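Local coordinates for protein glycerate dehydrogenase (PDB 6P2I) that acts as an NADPH-dependent imine reductase on acyclic imino acids and here holds the cofactor together with D-arginine, at residues Ala250-Leu255 against Val269-Gly274; Ala108-Val113 against Asp221-Asn226; Tyr11-Val16 against Lys285-Leu290. All blocks are in the same frame, centred on the assembly; numbering follows the deposited sequence.

Contact 1 (Ala250-Leu255 against Val269-Gly274); sequences AGLDDL and VVLTPG
V269 enters its strand beside A250 in a parallel pair, with A250 CB 4.3 Å from V269 CG1. V270 then ties the strands together: its N donates to A250 O and its O receives L252 N, both at 2.9 Å and nearly straight. L271 turns back to the face of V269, where its CD2 packs on L252 CB at 3.9 Å and also reaches L255 CD2. At T272 the backbone N bonds to L252 O (3.1 Å), while a water donates to L252 O and T272 O. T272 OG1 donates to the anti side of D253 OD1 at 2.6 Å, crossing at about a right angle a side chain whose CG stands anti to its backbone N (chi1 -166°); H105 NE2 also bonds OG1. D253 OD2 bonds nicotinamide N7N, so T272 probably helps orient the carboxylate that grips the cofactor. P273 centres an inverse gamma turn, closed by a weak bond from G274 N to T272 O; G274 N also bonds D253 O weakly. In the Rossmann-type sheet strand 269-271 is outermost within the chain, D121 of the second subunit bonding L271 N, and strand 249-252 separates it from strand 223-226; helix 99-114 packs on the V270 face, helix 235-243 on the other.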
ATOM      1  N   ALA A 250     -12.661   5.107  -1.335  1.00 22.29           N
ATOM      2  CA  ALA A 250     -12.062   6.046  -0.405  1.00 19.87           C
ATOM      3  C   ALA A 250     -11.317   5.295   0.689  1.00 20.38           C
ATOM      4  O   ALA A 250     -11.743   4.221   1.124  1.00 21.12           O
ATOM      5  CB  ALA A 250     -13.114   6.962   0.232  1.00 23.10           C
ATOM      6  N   GLY A 251     -10.206   5.872   1.127  1.00 21.95           N
ATOM      7  CA  GLY A 251      -9.474   5.351   2.263  1.00 20.87           C
ATOM      8  C   GLY A 251      -9.509   6.394   3.357  1.00 21.11           C
ATOM      9  O   GLY A 251      -9.005   7.508   3.163  1.00 21.32           O
ATOM     10  N   LEU A 252     -10.115   6.072   4.497  1.00 21.72           N
ATOM     11  CA  LEU A 252     -10.435   7.085   5.498  1.00 22.57           C
ATOM     12  C   LEU A 252      -9.896   6.682   6.863  1.00 19.26           C
ATOM     13  O   LEU A 252     -10.316   5.662   7.424  1.00 21.77           O
ATOM     14  CB  LEU A 252     -11.947   7.306   5.562  1.00 22.21           C
ATOM     15  CG  LEU A 252     -12.629   7.558   4.214  1.00 23.41           C
ATOM     16  CD1 LEU A 252     -14.135   7.570   4.388  1.00 24.28           C
ATOM     17  CD2 LEU A 252     -12.134   8.872   3.585  1.00 22.40           C
ATOM     18  N   ASP A 253      -9.009   7.510   7.410  1.00 19.97           N
ATOM     19  CA  ASP A 253      -8.437   7.306   8.733  1.00 19.46           C
ATOM     20  C   ASP A 253      -9.242   8.012   9.815  1.00 23.42           C
ATOM     21  O   ASP A 253      -8.901   7.892  10.992  1.00 22.85           O
ATOM     22  CB  ASP A 253      -6.975   7.786   8.757  1.00 19.96           C
ATOM     23  CG  ASP A 253      -6.195   7.307   9.998  1.00 21.60           C
ATOM     24  OD1 ASP A 253      -6.217   6.104  10.309  1.00 23.01           O
ATOM     25  OD2 ASP A 253      -5.562   8.148  10.667  1.00 26.38           O
ATOM     26  N   ASP A 254     -10.295   8.743   9.441  1.00 20.95           N
ATOM     27  CA  ASP A 254     -11.199   9.372  10.395  1.00 23.82           C
ATOM     28  C   ASP A 254     -12.577   9.474   9.763  1.00 26.02           C
ATOM     29  O   ASP A 254     -12.705   9.584   8.543  1.00 25.48           O
ATOM     30  CB  ASP A 254     -10.699  10.763  10.815  1.00 22.53           C
ATOM     31  CG  ASP A 254     -11.452  11.319  12.022  1.00 24.43           C
ATOM     32  OD1 ASP A 254     -11.506  10.636  13.069  1.00 28.64           O
ATOM     33  OD2 ASP A 254     -11.987  12.445  11.942  1.00 29.93           O
ATOM     34  N   LEU A 255     -13.605   9.399  10.601  1.00 25.60           N
ATOM     35  CA  LEU A 255     -14.974   9.728  10.225  1.00 24.05           C
ATOM     36  C   LEU A 255     -15.518  10.686  11.270  1.00 25.81           C
ATOM     37  O   LEU A 255     -15.023  10.728  12.399  1.00 29.79           O
ATOM     38  CB  LEU A 255     -15.885   8.496  10.155  1.00 26.22           C
ATOM     39  CG  LEU A 255     -15.488   7.339   9.243  1.00 22.59           C
ATOM     40  CD1 LEU A 255     -16.486   6.230   9.475  1.00 26.05           C
ATOM     41  CD2 LEU A 255     -15.500   7.775   7.802  1.00 30.59           C
ATOM     42  N   VAL A 269     -14.867   1.359   0.617  1.00 25.51           N
ATOM     43  CA  VAL A 269     -14.045   2.162   1.509  1.00 19.76           C
ATOM     44  C   VAL A 269     -13.124   1.228   2.278  1.00 21.66           C
ATOM     45  O   VAL A 269     -13.448   0.062   2.528  1.00 24.96           O
ATOM     46  CB  VAL A 269     -14.880   3.026   2.490  1.00 27.66           C
ATOM     47  CG1 VAL A 269     -15.802   3.959   1.719  1.00 30.57           C
ATOM     48  CG2 VAL A 269     -15.666   2.144   3.452  1.00 27.08           C
ATOM     49  N   VAL A 270     -11.959   1.748   2.627  1.00 21.13           N
ATOM     50  CA  VAL A 270     -11.044   1.118   3.563  1.00 18.62           C
ATOM     51  C   VAL A 270     -10.899   2.076   4.736  1.00 22.95           C
ATOM     52  O   VAL A 270     -10.588   3.255   4.539  1.00 21.03           O
ATOM     53  CB  VAL A 270      -9.684   0.819   2.906  1.00 21.99           C
ATOM     54  CG1 VAL A 270      -8.690   0.268   3.911  1.00 21.80           C
ATOM     55  CG2 VAL A 270      -9.882  -0.158   1.738  1.00 22.26           C
ATOM     56  N   LEU A 271     -11.159   1.581   5.940  1.00 21.39           N
ATOM     57  CA  LEU A 271     -11.179   2.411   7.139  1.00 21.36           C
ATOM     58  C   LEU A 271     -10.044   2.023   8.073  1.00 23.31           C
ATOM     59  O   LEU A 271      -9.786   0.836   8.281  1.00 22.13           O
ATOM     60  CB  LEU A 271     -12.510   2.250   7.868  1.00 21.59           C
ATOM     61  CG  LEU A 271     -13.732   2.523   7.005  1.00 25.41           C
ATOM     62  CD1 LEU A 271     -14.995   2.165   7.766  1.00 25.62           C
ATOM     63  CD2 LEU A 271     -13.747   3.989   6.573  1.00 27.44           C
ATOM     64  N   THR A 272      -9.371   3.024   8.637  1.00 21.41           N
ATOM     65  CA  THR A 272      -8.433   2.768   9.716  1.00 19.13           C
ATOM     66  C   THR A 272      -8.783   3.646  10.915  1.00 19.64           C
ATOM     67  O   THR A 272      -9.268   4.771  10.749  1.00 22.35           O
ATOM     68  CB  THR A 272      -6.977   2.984   9.260  1.00 19.03           C
ATOM     69  OG1 THR A 272      -6.818   4.267   8.631  1.00 20.62           O
ATOM     70  CG2 THR A 272      -6.585   1.893   8.223  1.00 19.60           C
ATOM     71  N   PRO A 273      -8.581   3.150  12.136  1.00 20.67           N
ATOM     72  CA  PRO A 273      -9.091   3.866  13.334  1.00 24.43           C
ATOM     73  C   PRO A 273      -8.135   4.935  13.854  1.00 23.06           C
ATOM     74  O   PRO A 273      -7.692   4.907  15.010  1.00 22.95           O
ATOM     75  CB  PRO A 273      -9.284   2.721  14.340  1.00 25.24           C
ATOM     76  CG  PRO A 273      -8.146   1.760  14.004  1.00 19.69           C
ATOM     77  CD  PRO A 273      -8.022   1.823  12.468  1.00 21.00           C
ATOM     78  N   GLY A 274      -7.821   5.911  13.001  1.00 24.45           N
ATOM     79  CA  GLY A 274      -6.858   6.934  13.370  1.00 23.85           C
ATOM     80  C   GLY A 274      -5.448   6.420  13.584  1.00 26.51           C
ATOM     81  O   GLY A 274      -4.672   7.053  14.297  1.00 26.41           O
TER
HETATM   82  O   HOH W   1     -11.791   5.492   9.849  1.00 24.37           O

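Contact 2 (Ala108-Val113 against Asp221-Asn226); sequences ALLFAV and DAVLIN
V113 N bonds L109 O at 2.9 Å, an i to i+4 helix bond between two residues whose side chains both face strand 223-226. L110, next to L109, completes the surface that helix 99-114 offers, and V223 and I225, alternate residues of the strand, supply the other half. The helix segment and the strand run roughly antiparallel, their axes at 146° and 8.9 Å apart at closest approach. I225 reaches the helix backbone. Its CG1 lies anti to the carbonyl carbon (chi1 -54°) and chi2 bends the chain again (-63°), which brings I225 CD1 to 3.8 Å from L110 N. I225 CD1 also lies 3.9 Å from L109 CB, while the CG2 branch of I225 meets L109 CD1 at 4.1 Å. V223 is held by both of its methyls: V223 CG1 touches L110 CD1 at 3.9 Å, and V223 CG2 meets V113 CG1, also at 3.9 Å, the two valines sliding past each other in opposite directions. L224 and N226 point to the other face of the sheet; N226 OD1 accepts from C228 N and its ND2 donates to R229 O. This is helix-on-sheet packing of the nucleotide-binding domain, whose central strands here include 195-198, reached by L110 and I225. On another side of the helix, A108, F111 and A112 pack against the second subunit. What joins helix and strand is aliphatic side chains packed on one another and, at I225, on the helix backbone, an association that rests on buried apolar surface and shape rather than on directed bonds.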
ATOM      1  N   ALA A 108      -0.527   3.123   1.913  1.00 18.05           N
ATOM      2  CA  ALA A 108      -1.189   1.923   2.417  1.00 16.93           C
ATOM      3  C   ALA A 108      -2.673   1.937   2.071  1.00 17.34           C
ATOM      4  O   ALA A 108      -3.216   0.955   1.549  1.00 19.56           O
ATOM      5  CB  ALA A 108      -0.995   1.805   3.936  1.00 18.37           C
ATOM      6  N   LEU A 109      -3.349   3.057   2.342  1.00 19.70           N
ATOM      7  CA  LEU A 109      -4.772   3.152   2.048  1.00 20.16           C
ATOM      8  C   LEU A 109      -5.044   3.137   0.551  1.00 18.24           C
ATOM      9  O   LEU A 109      -5.975   2.464   0.094  1.00 18.75           O
ATOM     10  CB  LEU A 109      -5.344   4.427   2.657  1.00 20.72           C
ATOM     11  CG  LEU A 109      -5.464   4.417   4.172  1.00 22.56           C
ATOM     12  CD1 LEU A 109      -5.833   5.825   4.664  1.00 21.11           C
ATOM     13  CD2 LEU A 109      -6.502   3.389   4.630  1.00 23.67           C
ATOM     14  N   LEU A 110      -4.260   3.895  -0.219  1.00 16.98           N
ATOM     15  CA  LEU A 110      -4.454   3.970  -1.662  1.00 19.80           C
ATOM     16  C   LEU A 110      -4.355   2.592  -2.299  1.00 18.17           C
ATOM     17  O   LEU A 110      -5.199   2.213  -3.110  1.00 19.35           O
ATOM     18  CB  LEU A 110      -3.423   4.927  -2.272  1.00 18.43           C
ATOM     19  CG  LEU A 110      -3.261   4.961  -3.795  1.00 19.26           C
ATOM     20  CD1 LEU A 110      -4.565   5.323  -4.494  1.00 23.25           C
ATOM     21  CD2 LEU A 110      -2.158   5.950  -4.175  1.00 21.03           C
ATOM     22  N   PHE A 111      -3.326   1.831  -1.928  1.00 18.47           N
ATOM     23  CA  PHE A 111      -3.163   0.489  -2.480  1.00 20.89           C
ATOM     24  C   PHE A 111      -4.266  -0.447  -1.993  1.00 19.75           C
ATOM     25  O   PHE A 111      -4.769  -1.269  -2.762  1.00 22.36           O
ATOM     26  CB  PHE A 111      -1.785  -0.061  -2.101  1.00 21.25           C
ATOM     27  CG  PHE A 111      -0.651   0.459  -2.954  1.00 19.31           C
ATOM     28  CD1 PHE A 111      -0.738   0.453  -4.350  1.00 21.83           C
ATOM     29  CD2 PHE A 111       0.508   0.944  -2.359  1.00 19.63           C
ATOM     30  CE1 PHE A 111       0.320   0.941  -5.127  1.00 20.57           C
ATOM     31  CE2 PHE A 111       1.549   1.430  -3.113  1.00 21.10           C
ATOM     32  CZ  PHE A 111       1.465   1.415  -4.505  1.00 21.30           C
ATOM     33  N   ALA A 112      -4.666  -0.334  -0.717  1.00 18.89           N
ATOM     34  CA  ALA A 112      -5.740  -1.177  -0.202  1.00 18.59           C
ATOM     35  C   ALA A 112      -7.038  -0.936  -0.964  1.00 20.35           C
ATOM     36  O   ALA A 112      -7.786  -1.878  -1.251  1.00 21.42           O
ATOM     37  CB  ALA A 112      -5.930  -0.917   1.297  1.00 16.44           C
ATOM     38  N   VAL A 113      -7.321   0.324  -1.310  1.00 19.20           N
ATOM     39  CA  VAL A 113      -8.494   0.624  -2.129  1.00 19.51           C
ATOM     40  C   VAL A 113      -8.292   0.107  -3.546  1.00 22.58           C
ATOM     41  O   VAL A 113      -9.149  -0.599  -4.098  1.00 23.14           O
ATOM     42  CB  VAL A 113      -8.770   2.138  -2.138  1.00 18.97           C
ATOM     43  CG1 VAL A 113      -9.869   2.480  -3.146  1.00 22.96           C
ATOM     44  CG2 VAL A 113      -9.149   2.644  -0.735  1.00 19.02           C
ATOM     45  N   ASP A 221     -13.220   7.190 -11.724  1.00 31.21           N
ATOM     46  CA  ASP A 221     -12.416   6.162 -11.071  1.00 30.30           C
ATOM     47  C   ASP A 221     -11.444   6.762 -10.054  1.00 27.64           C
ATOM     48  O   ASP A 221     -10.405   6.168  -9.755  1.00 28.70           O
ATOM     49  CB  ASP A 221     -11.675   5.316 -12.108  1.00 32.40           C
ATOM     50  CG  ASP A 221     -12.619   4.495 -12.973  1.00 43.60           C
ATOM     51  N   ALA A 222     -11.793   7.920  -9.490  1.00 27.36           N
ATOM     52  CA  ALA A 222     -10.938   8.590  -8.519  1.00 27.01           C
ATOM     53  C   ALA A 222     -10.896   7.826  -7.201  1.00 25.58           C
ATOM     54  O   ALA A 222     -11.829   7.101  -6.848  1.00 26.91           O
ATOM     55  CB  ALA A 222     -11.438  10.014  -8.262  1.00 26.76           C
ATOM     56  N   VAL A 223      -9.790   7.993  -6.472  1.00 23.26           N
ATOM     57  CA  VAL A 223      -9.648   7.497  -5.106  1.00 20.73           C
ATOM     58  C   VAL A 223      -9.395   8.688  -4.201  1.00 22.70           C
ATOM     59  O   VAL A 223      -8.517   9.516  -4.480  1.00 22.64           O
ATOM     60  CB  VAL A 223      -8.508   6.470  -4.969  1.00 20.93           C
ATOM     61  CG1 VAL A 223      -8.260   6.159  -3.492  1.00 21.48           C
ATOM     62  CG2 VAL A 223      -8.848   5.191  -5.740  1.00 21.37           C
ATOM     63  N   LEU A 224     -10.165   8.774  -3.122  1.00 19.85           N
ATOM     64  CA  LEU A 224     -10.048   9.845  -2.146  1.00 22.77           C
ATOM     65  C   LEU A 224      -9.447   9.281  -0.866  1.00 21.68           C
ATOM     66  O   LEU A 224      -9.923   8.264  -0.353  1.00 21.10           O
ATOM     67  CB  LEU A 224     -11.415  10.462  -1.871  1.00 21.62           C
ATOM     68  CG  LEU A 224     -11.498  11.503  -0.760  1.00 24.15           C
ATOM     69  CD1 LEU A 224     -10.617  12.692  -1.072  1.00 26.65           C
ATOM     70  CD2 LEU A 224     -12.961  11.927  -0.558  1.00 26.28           C
ATOM     71  N   ILE A 225      -8.391   9.924  -0.373  1.00 21.29           N
ATOM     72  CA  ILE A 225      -7.708   9.523   0.857  1.00 19.90           C
ATOM     73  C   ILE A 225      -7.863  10.646   1.874  1.00 19.63           C
ATOM     74  O   ILE A 225      -7.591  11.808   1.560  1.00 20.19           O
ATOM     75  CB  ILE A 225      -6.216   9.222   0.610  1.00 20.10           C
ATOM     76  CG1 ILE A 225      -6.028   8.180  -0.511  1.00 19.79           C
ATOM     77  CG2 ILE A 225      -5.544   8.786   1.915  1.00 24.30           C
ATOM     78  CD1 ILE A 225      -6.621   6.810  -0.177  1.00 21.69           C
ATOM     79  N   ASN A 226      -8.290  10.309   3.097  1.00 19.01           N
ATOM     80  CA  ASN A 226      -8.351  11.304   4.163  1.00 21.66           C
ATOM     81  C   ASN A 226      -7.653  10.775   5.413  1.00 20.78           C
ATOM     82  O   ASN A 226      -8.208   9.950   6.145  1.00 22.28           O
ATOM     83  CB  ASN A 226      -9.788  11.711   4.470  1.00 21.89           C
ATOM     84  CG  ASN A 226      -9.841  12.927   5.365  1.00 23.89           C
ATOM     85  OD1 ASN A 226      -8.840  13.636   5.501  1.00 20.96           O
ATOM     86  ND2 ASN A 226     -10.986  13.162   6.006  1.00 22.62           N
TER

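Contact 3 (Tyr11-Val16 against Lys285-Leu290); sequences YLPSWV and KNMYEL. With DAR (D-arginine), chain D.
V16 and M287 bring the two backbones nearest, their CA atoms 7.0 Å apart: residues 11-12 are extended, P13 occupies the N-cap position of helix 14-23, and 285-290 is an unbroken stretch of helix 280-298. M287 carries the contact. Its chain bends at chi2 (-61°) to set SD, and at chi3 (98°) to set M287 CE, 3.3 Å from Y11 O. V16 CG2 presses on M287 CB at 3.7 Å, and P13 CD lies 3.9 Å from M287 SD. The sulfur also makes a Met-aromatic contact with Y11, 5.1 Å from the ring centroid and oblique to it, while P13 CD sits over the centre of one face of that ring. Helix 280-298, which follows the last strand of the cofactor domain, thus packs against the first helix of the domain built on the N-terminal five-stranded parallel sheet, a return of the C-terminal helix familiar in D-2-hydroxyacid dehydrogenases. L12 CD1 continues the apolar layer to L290 and towards strand 25-28. Further out, W15 CH2 meets the edge of the Y288 ring in its plane, 3.8 Å from Y288 CE1. E284 bonds both Y11 OH and W15 NE1, one carboxylate oxygen to each. Towards the bound D-arginine, N286 OD1 accepts its NH1 at 2.8 Å (171°), while N286 ND2 donates to I72 O, two bonds that together would fix which way the amide is turned.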
ATOM      1  N   TYR A  11       1.614   7.139  24.627  1.00 20.12           N
ATOM      2  CA  TYR A  11       2.995   6.685  24.745  1.00 21.77           C
ATOM      3  C   TYR A  11       3.747   7.663  25.633  1.00 23.58           C
ATOM      4  O   TYR A  11       3.760   8.866  25.360  1.00 22.84           O
ATOM      5  CB  TYR A  11       3.637   6.583  23.354  1.00 19.16           C
ATOM      6  CG  TYR A  11       5.040   6.029  23.345  1.00 19.69           C
ATOM      7  CD1 TYR A  11       5.307   4.749  23.816  1.00 21.04           C
ATOM      8  CD2 TYR A  11       6.100   6.785  22.852  1.00 21.08           C
ATOM      9  CE1 TYR A  11       6.597   4.235  23.811  1.00 21.59           C
ATOM     10  CE2 TYR A  11       7.391   6.280  22.837  1.00 22.09           C
ATOM     11  CZ  TYR A  11       7.632   5.010  23.313  1.00 24.27           C
ATOM     12  OH  TYR A  11       8.909   4.498  23.296  1.00 23.89           O
ATOM     13  N   LEU A  12       4.340   7.150  26.709  1.00 23.66           N
ATOM     14  CA  LEU A  12       5.111   7.967  27.642  1.00 21.07           C
ATOM     15  C   LEU A  12       6.022   7.025  28.410  1.00 21.44           C
ATOM     16  O   LEU A  12       5.754   6.668  29.566  1.00 23.71           O
ATOM     17  CB  LEU A  12       4.208   8.777  28.579  1.00 21.27           C
ATOM     18  CG  LEU A  12       4.946   9.904  29.326  1.00 20.83           C
ATOM     19  CD1 LEU A  12       5.286  11.079  28.388  1.00 22.15           C
ATOM     20  CD2 LEU A  12       4.136  10.390  30.533  1.00 24.20           C
ATOM     21  N   PRO A  13       7.116   6.605  27.788  1.00 20.89           N
ATOM     22  CA  PRO A  13       7.976   5.590  28.396  1.00 21.68           C
ATOM     23  C   PRO A  13       8.743   6.157  29.574  1.00 24.35           C
ATOM     24  O   PRO A  13       8.813   7.372  29.781  1.00 25.40           O
ATOM     25  CB  PRO A  13       8.912   5.197  27.249  1.00 24.34           C
ATOM     26  CG  PRO A  13       8.955   6.414  26.376  1.00 23.87           C
ATOM     27  CD  PRO A  13       7.593   7.048  26.466  1.00 22.47           C
ATOM     28  N   SER A  14       9.330   5.238  30.350  1.00 26.05           N
ATOM     29  CA  SER A  14      10.019   5.612  31.580  1.00 26.01           C
ATOM     30  C   SER A  14      11.112   6.640  31.328  1.00 29.01           C
ATOM     31  O   SER A  14      11.309   7.552  32.143  1.00 28.28           O
ATOM     32  CB  SER A  14      10.615   4.373  32.247  1.00 33.96           C
ATOM     33  OG  SER A  14       9.598   3.497  32.696  1.00 47.31           O
ATOM     34  N   TRP A  15      11.855   6.500  30.223  1.00 30.38           N
ATOM     35  CA  TRP A  15      12.963   7.423  30.005  1.00 29.44           C
ATOM     36  C   TRP A  15      12.467   8.854  29.841  1.00 25.38           C
ATOM     37  O   TRP A  15      13.136   9.795  30.286  1.00 27.18           O
ATOM     38  CB  TRP A  15      13.815   6.982  28.811  1.00 31.34           C
ATOM     39  CG  TRP A  15      13.296   7.275  27.433  1.00 28.84           C
ATOM     40  CD1 TRP A  15      12.661   6.396  26.594  1.00 26.69           C
ATOM     41  CD2 TRP A  15      13.430   8.501  26.700  1.00 26.84           C
ATOM     42  NE1 TRP A  15      12.372   7.007  25.392  1.00 27.53           N
ATOM     43  CE2 TRP A  15      12.838   8.296  25.428  1.00 29.09           C
ATOM     44  CE3 TRP A  15      13.984   9.752  26.992  1.00 25.71           C
ATOM     45  CZ2 TRP A  15      12.773   9.298  24.461  1.00 27.38           C
ATOM     46  CZ3 TRP A  15      13.923  10.747  26.025  1.00 31.56           C
ATOM     47  CH2 TRP A  15      13.323  10.515  24.777  1.00 31.07           C
ATOM     48  N   VAL A  16      11.275   9.030  29.276  1.00 23.52           N
ATOM     49  CA  VAL A  16      10.711  10.367  29.119  1.00 22.02           C
ATOM     50  C   VAL A  16      10.203  10.894  30.448  1.00 22.95           C
ATOM     51  O   VAL A  16      10.411  12.064  30.779  1.00 22.74           O
ATOM     52  CB  VAL A  16       9.597  10.357  28.064  1.00 22.52           C
ATOM     53  CG1 VAL A  16       8.922  11.720  27.994  1.00 23.14           C
ATOM     54  CG2 VAL A  16      10.162   9.971  26.710  1.00 22.58           C
ATOM     55  N   LYS A 285       9.847  10.027  17.962  1.00 22.66           N
ATOM     56  CA  LYS A 285      10.012  11.425  17.584  1.00 19.85           C
ATOM     57  C   LYS A 285       9.048  12.315  18.350  1.00 24.09           C
ATOM     58  O   LYS A 285       9.387  13.453  18.692  1.00 22.21           O
ATOM     59  CB  LYS A 285       9.797  11.600  16.082  1.00 23.40           C
ATOM     60  CG  LYS A 285      10.996  11.219  15.247  1.00 29.77           C
ATOM     61  CD  LYS A 285      10.609  11.192  13.759  1.00 28.69           C
ATOM     62  CE  LYS A 285      11.805  11.311  12.847  1.00 46.82           C
ATOM     63  NZ  LYS A 285      11.348  11.401  11.428  1.00 50.34           N
ATOM     64  N   ASN A 286       7.835  11.815  18.612  1.00 19.52           N
ATOM     65  CA  ASN A 286       6.850  12.573  19.375  1.00 19.49           C
ATOM     66  C   ASN A 286       7.417  12.946  20.738  1.00 21.79           C
ATOM     67  O   ASN A 286       7.237  14.077  21.211  1.00 20.61           O
ATOM     68  CB  ASN A 286       5.577  11.726  19.504  1.00 19.74           C
ATOM     69  CG  ASN A 286       4.311  12.532  19.839  1.00 21.90           C
ATOM     70  OD1 ASN A 286       3.224  11.947  19.935  1.00 20.39           O
ATOM     71  ND2 ASN A 286       4.439  13.847  20.031  1.00 19.80           N
ATOM     72  N   MET A 287       8.132  12.007  21.364  1.00 20.63           N
ATOM     73  CA  MET A 287       8.761  12.273  22.657  1.00 20.23           C
ATOM     74  C   MET A 287       9.886  13.285  22.520  1.00 26.06           C
ATOM     75  O   MET A 287      10.040  14.166  23.377  1.00 22.68           O
ATOM     76  CB  MET A 287       9.285  10.970  23.259  1.00 22.31           C
ATOM     77  CG  MET A 287       8.219   9.907  23.502  1.00 21.31           C
ATOM     78  SD  MET A 287       6.942  10.431  24.672  1.00 22.73           S
ATOM     79  CE  MET A 287       5.624  10.978  23.589  1.00 24.33           C
ATOM     80  N   TYR A 288      10.693  13.169  21.459  1.00 21.93           N
ATOM     81  CA  TYR A 288      11.770  14.137  21.260  1.00 23.48           C
ATOM     82  C   TYR A 288      11.214  15.543  21.090  1.00 23.08           C
ATOM     83  O   TYR A 288      11.799  16.513  21.593  1.00 23.29           O
ATOM     84  CB  TYR A 288      12.618  13.782  20.036  1.00 22.61           C
ATOM     85  CG  TYR A 288      13.261  12.408  19.996  1.00 30.62           C
ATOM     86  CD1 TYR A 288      13.575  11.714  21.146  1.00 25.83           C
ATOM     87  CD2 TYR A 288      13.587  11.823  18.771  1.00 40.07           C
ATOM     88  CE1 TYR A 288      14.182  10.456  21.092  1.00 32.95           C
ATOM     89  CE2 TYR A 288      14.184  10.577  18.700  1.00 49.02           C
ATOM     90  CZ  TYR A 288      14.481   9.892  19.860  1.00 47.70           C
ATOM     91  OH  TYR A 288      15.080   8.648  19.775  1.00 43.18           O
ATOM     92  N   GLU A 289      10.094  15.678  20.368  1.00 21.91           N
ATOM     93  CA  GLU A 289       9.488  16.994  20.159  1.00 22.16           C
ATOM     94  C   GLU A 289       8.905  17.545  21.451  1.00 19.69           C
ATOM     95  O   GLU A 289       9.069  18.731  21.754  1.00 22.73           O
ATOM     96  CB  GLU A 289       8.405  16.924  19.081  1.00 20.04           C
ATOM     97  CG  GLU A 289       9.000  16.823  17.669  1.00 21.40           C
ATOM     98  CD  GLU A 289       7.963  16.827  16.551  1.00 21.04           C
ATOM     99  OE1 GLU A 289       6.815  16.405  16.779  1.00 22.10           O
ATOM    100  OE2 GLU A 289       8.322  17.233  15.425  1.00 24.19           O
ATOM    101  N   LEU A 290       8.218  16.700  22.216  1.00 18.99           N
ATOM    102  CA  LEU A 290       7.696  17.121  23.512  1.00 20.45           C
ATOM    103  C   LEU A 290       8.813  17.659  24.398  1.00 21.50           C
ATOM    104  O   LEU A 290       8.672  18.713  25.034  1.00 21.64           O
ATOM    105  CB  LEU A 290       7.002  15.937  24.183  1.00 18.50           C
ATOM    106  CG  LEU A 290       6.655  16.131  25.653  1.00 20.96           C
ATOM    107  CD1 LEU A 290       5.662  17.266  25.823  1.00 21.49           C
ATOM    108  CD2 LEU A 290       6.116  14.848  26.226  1.00 18.71           C
TER
HETATM  109  N   DAR D 402      -4.504  13.760  15.235  1.00 31.15           N
HETATM  110  CA  DAR D 402      -3.127  13.406  14.893  1.00 34.85           C
HETATM  111  CB  DAR D 402      -2.691  12.103  15.581  1.00 33.00           C
HETATM  112  CG  DAR D 402      -2.686  12.189  17.110  1.00 36.64           C
HETATM  113  CD  DAR D 402      -1.870  11.064  17.738  1.00 36.52           C
HETATM  114  NE  DAR D 402      -1.705  11.131  19.190  1.00 26.49           N
HETATM  115  CZ  DAR D 402      -0.489  11.221  19.739  1.00 24.93           C
HETATM  116  NH1 DAR D 402       0.536  11.708  19.032  1.00 23.02           N
HETATM  117  NH2 DAR D 402      -0.278  10.833  20.998  1.00 23.36           N
HETATM  118  C   DAR D 402      -2.190  14.564  15.183  1.00 26.12           C
HETATM  119  O   DAR D 402      -0.997  14.395  15.505  1.00 33.46           O
HETATM  120  OXT DAR D 402      -2.649  15.700  15.075  1.00 30.18           O

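Contacts 1 and 2 are buried parts of the same cofactor domain and share one sheet: strand 223-226 lies beside strand 249-252, with G251 N and D253 N probably bonded to L224 O and N226 O. Both also touch the second subunit. Contact 3 is only partly buried, lies about 27 Å from contact 1 and 32 Å from contact 2 between centres, and joins the chain's N-terminal region to a helix near its C-terminus. Chemistry follows place: backbone bonds and a carboxylate at the cofactor in contact 1, aliphatic packing in contact 2, and methionine with aromatic rings in contact 3, where an asparagine reaches D-arginine.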